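Long-range contact in botulinum neurotoxin type C1 (Clostridium botulinum, PDB 3R4U), which is a zinc-endopeptidase neurotoxin whose heavy-chain receptor-binding region, the part in this structure, probably attaches the toxin to nerve cells: residues Gln129-Ser134 against Gly158-Tyr163. Residues are numbered along the deposited sequence; the frame is centred on the assembly and turned at random.
Sequences QSINFS and GNMKIY
Q129 lays the aliphatic part of its side chain against the end of M160, its CG 3.5 Å from the M160 CE methyl. The two side chains lie alongside each other, running opposite ways, and a long residue with a methylene run suits this border, being oily where it meets the methyl and polar at its tip. M160 can meet it because its chain runs extended to the sulfur and then bends (chi3 -37°), swinging CE toward Q129. S130 turns away from 158-163, and its hydroxyl hydrogen-bonds to E128 and T120 on its own sheet. In I131, CG1 is wedged in the cleft between N and C (chi1 50°), which sends CD1 in between M160 and I162. There it lies 3.4 Å from the backbone C of K161. M160 CG is 3.5 Å from the same CD1. A branched, wholly apolar residue suits this buried position between two facing strands, one from each sheet of the concanavalin-like beta sandwich that forms the N-terminal half of the receptor-binding region. The strands run nearly parallel, at 20°, with axes 7.1 Å apart at their closest, and are joined by side chains rather than by backbone pairing; I172, on strand 167-173 beside 159-164, also touches Q129, I131 and M160. N132, polar and partly exposed, starts away from 158-163, while its backbone O lies 3.7 Å from I162 CG2. F133 and I162, both apolar, suit the buried space between the sheets; the F133 backbone N and CB both lie 4.5 Å from I162 CD1, while the ring points elsewhere.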
loop_
_atom_site.group_PDB
_atom_site.type_symbol
_atom_site.label_atom_id
_atom_site.label_comp_id
_atom_site.label_asym_id
_atom_site.label_seq_id
_atom_site.Cartn_x
_atom_site.Cartn_y
_atom_site.Cartn_z
ATOM N N GLN A 129 -7.198 -19.709 -19.686
ATOM C CA GLN A 129 -5.902 -19.049 -19.791
ATOM C C GLN A 129 -5.767 -17.991 -18.696
ATOM O O GLN A 129 -6.585 -17.056 -18.594
ATOM C CB GLN A 129 -5.667 -18.446 -21.181
ATOM C CG GLN A 129 -4.228 -17.967 -21.385
ATOM C CD GLN A 129 -3.866 -17.732 -22.844
ATOM O OE1 GLN A 129 -2.688 -17.714 -23.196
ATOM N NE2 GLN A 129 -4.872 -17.565 -23.700
ATOM N N SER A 130 -4.738 -18.154 -17.872
ATOM C CA SER A 130 -4.561 -17.304 -16.708
ATOM C C SER A 130 -3.248 -16.535 -16.707
ATOM O O SER A 130 -2.283 -16.937 -17.350
ATOM C CB SER A 130 -4.674 -18.144 -15.435
ATOM O OG SER A 130 -5.998 -18.603 -15.281
ATOM N N ILE A 131 -3.233 -15.421 -15.977
ATOM C CA ILE A 131 -2.007 -14.696 -15.670
ATOM C C ILE A 131 -2.096 -14.277 -14.214
ATOM O O ILE A 131 -3.166 -14.334 -13.616
ATOM C CB ILE A 131 -1.806 -13.434 -16.532
ATOM C CG1 ILE A 131 -3.065 -12.561 -16.537
ATOM C CG2 ILE A 131 -1.440 -13.790 -17.945
ATOM C CD1 ILE A 131 -2.900 -11.302 -17.362
ATOM N N ASN A 132 -0.984 -13.854 -13.635
ATOM C CA ASN A 132 -1.014 -13.564 -12.222
ATOM C C ASN A 132 0.019 -12.557 -11.773
ATOM O O ASN A 132 0.990 -12.261 -12.472
ATOM C CB ASN A 132 -0.847 -14.842 -11.411
ATOM C CG ASN A 132 0.562 -15.426 -11.527
ATOM O OD1 ASN A 132 1.533 -14.861 -11.005
ATOM N ND2 ASN A 132 0.679 -16.554 -12.222
ATOM N N PHE A 133 -0.227 -12.041 -10.576
ATOM C CA PHE A 133 0.728 -11.265 -9.833
ATOM C C PHE A 133 1.044 -12.090 -8.596
ATOM O O PHE A 133 0.129 -12.618 -7.948
ATOM C CB PHE A 133 0.090 -9.926 -9.439
ATOM C CG PHE A 133 0.715 -9.274 -8.233
ATOM C CD1 PHE A 133 2.087 -9.082 -8.160
ATOM C CD2 PHE A 133 -0.086 -8.817 -7.182
ATOM C CE1 PHE A 133 2.660 -8.458 -7.037
ATOM C CE2 PHE A 133 0.471 -8.203 -6.065
ATOM C CZ PHE A 133 1.843 -8.019 -5.992
ATOM N N SER A 134 2.328 -12.234 -8.288
ATOM C CA SER A 134 2.732 -12.887 -7.044
ATOM C C SER A 134 3.575 -11.914 -6.235
ATOM O O SER A 134 4.513 -11.319 -6.751
ATOM C CB SER A 134 3.507 -14.187 -7.293
ATOM O OG SER A 134 4.678 -13.969 -8.067
ATOM N N GLY A 158 -3.832 -10.467 -29.622
ATOM C CA GLY A 158 -2.561 -10.076 -29.043
ATOM C C GLY A 158 -2.250 -10.716 -27.711
ATOM O O GLY A 158 -2.242 -11.940 -27.574
ATOM N N ASN A 159 -1.994 -9.873 -26.717
ATOM C CA ASN A 159 -1.624 -10.362 -25.406
ATOM C C ASN A 159 -2.629 -10.093 -24.302
ATOM O O ASN A 159 -3.501 -9.223 -24.412
ATOM C CB ASN A 159 -0.267 -9.785 -25.015
ATOM C CG ASN A 159 0.828 -10.215 -25.965
ATOM O OD1 ASN A 159 1.174 -11.396 -26.031
ATOM N ND2 ASN A 159 1.366 -9.266 -26.715
ATOM N N MET A 160 -2.480 -10.876 -23.239
ATOM C CA MET A 160 -3.190 -10.705 -21.991
ATOM C C MET A 160 -2.111 -10.199 -21.039
ATOM O O MET A 160 -1.029 -10.781 -20.957
ATOM C CB MET A 160 -3.718 -12.059 -21.532
ATOM C CG MET A 160 -4.645 -12.041 -20.330
ATOM S SD MET A 160 -4.992 -13.735 -19.761
ATOM C CE MET A 160 -5.069 -14.597 -21.320
ATOM N N LYS A 161 -2.381 -9.092 -20.352
ATOM C CA LYS A 161 -1.373 -8.471 -19.504
ATOM C C LYS A 161 -1.950 -8.095 -18.151
ATOM O O LYS A 161 -3.143 -7.778 -18.031
ATOM C CB LYS A 161 -0.803 -7.212 -20.162
ATOM C CG LYS A 161 -0.261 -7.408 -21.559
ATOM C CD LYS A 161 0.366 -6.123 -22.084
ATOM C CE LYS A 161 0.628 -6.205 -23.581
ATOM N NZ LYS A 161 1.293 -4.972 -24.151
ATOM N N ILE A 162 -1.101 -8.118 -17.129
ATOM C CA ILE A 162 -1.511 -7.635 -15.829
ATOM C C ILE A 162 -0.479 -6.656 -15.285
ATOM O O ILE A 162 0.729 -6.900 -15.374
ATOM C CB ILE A 162 -1.825 -8.791 -14.841
ATOM C CG1 ILE A 162 -2.326 -8.225 -13.517
ATOM C CG2 ILE A 162 -0.601 -9.676 -14.604
ATOM C CD1 ILE A 162 -3.034 -9.256 -12.665
ATOM N N TYR A 163 -0.973 -5.537 -14.753
ATOM C CA TYR A 163 -0.148 -4.486 -14.175
ATOM C C TYR A 163 -0.492 -4.322 -12.707
ATOM O O TYR A 163 -1.640 -4.509 -12.305
ATOM C CB TYR A 163 -0.413 -3.136 -14.854
ATOM C CG TYR A 163 -0.161 -3.091 -16.349
ATOM C CD1 TYR A 163 0.914 -2.379 -16.869
ATOM C CD2 TYR A 163 -1.024 -3.731 -17.242
ATOM C CE1 TYR A 163 1.138 -2.308 -18.242
ATOM C CE2 TYR A 163 -0.802 -3.680 -18.619
ATOM C CZ TYR A 163 0.278 -2.963 -19.110
ATOM O OH TYR A 163 0.485 -2.898 -20.467
#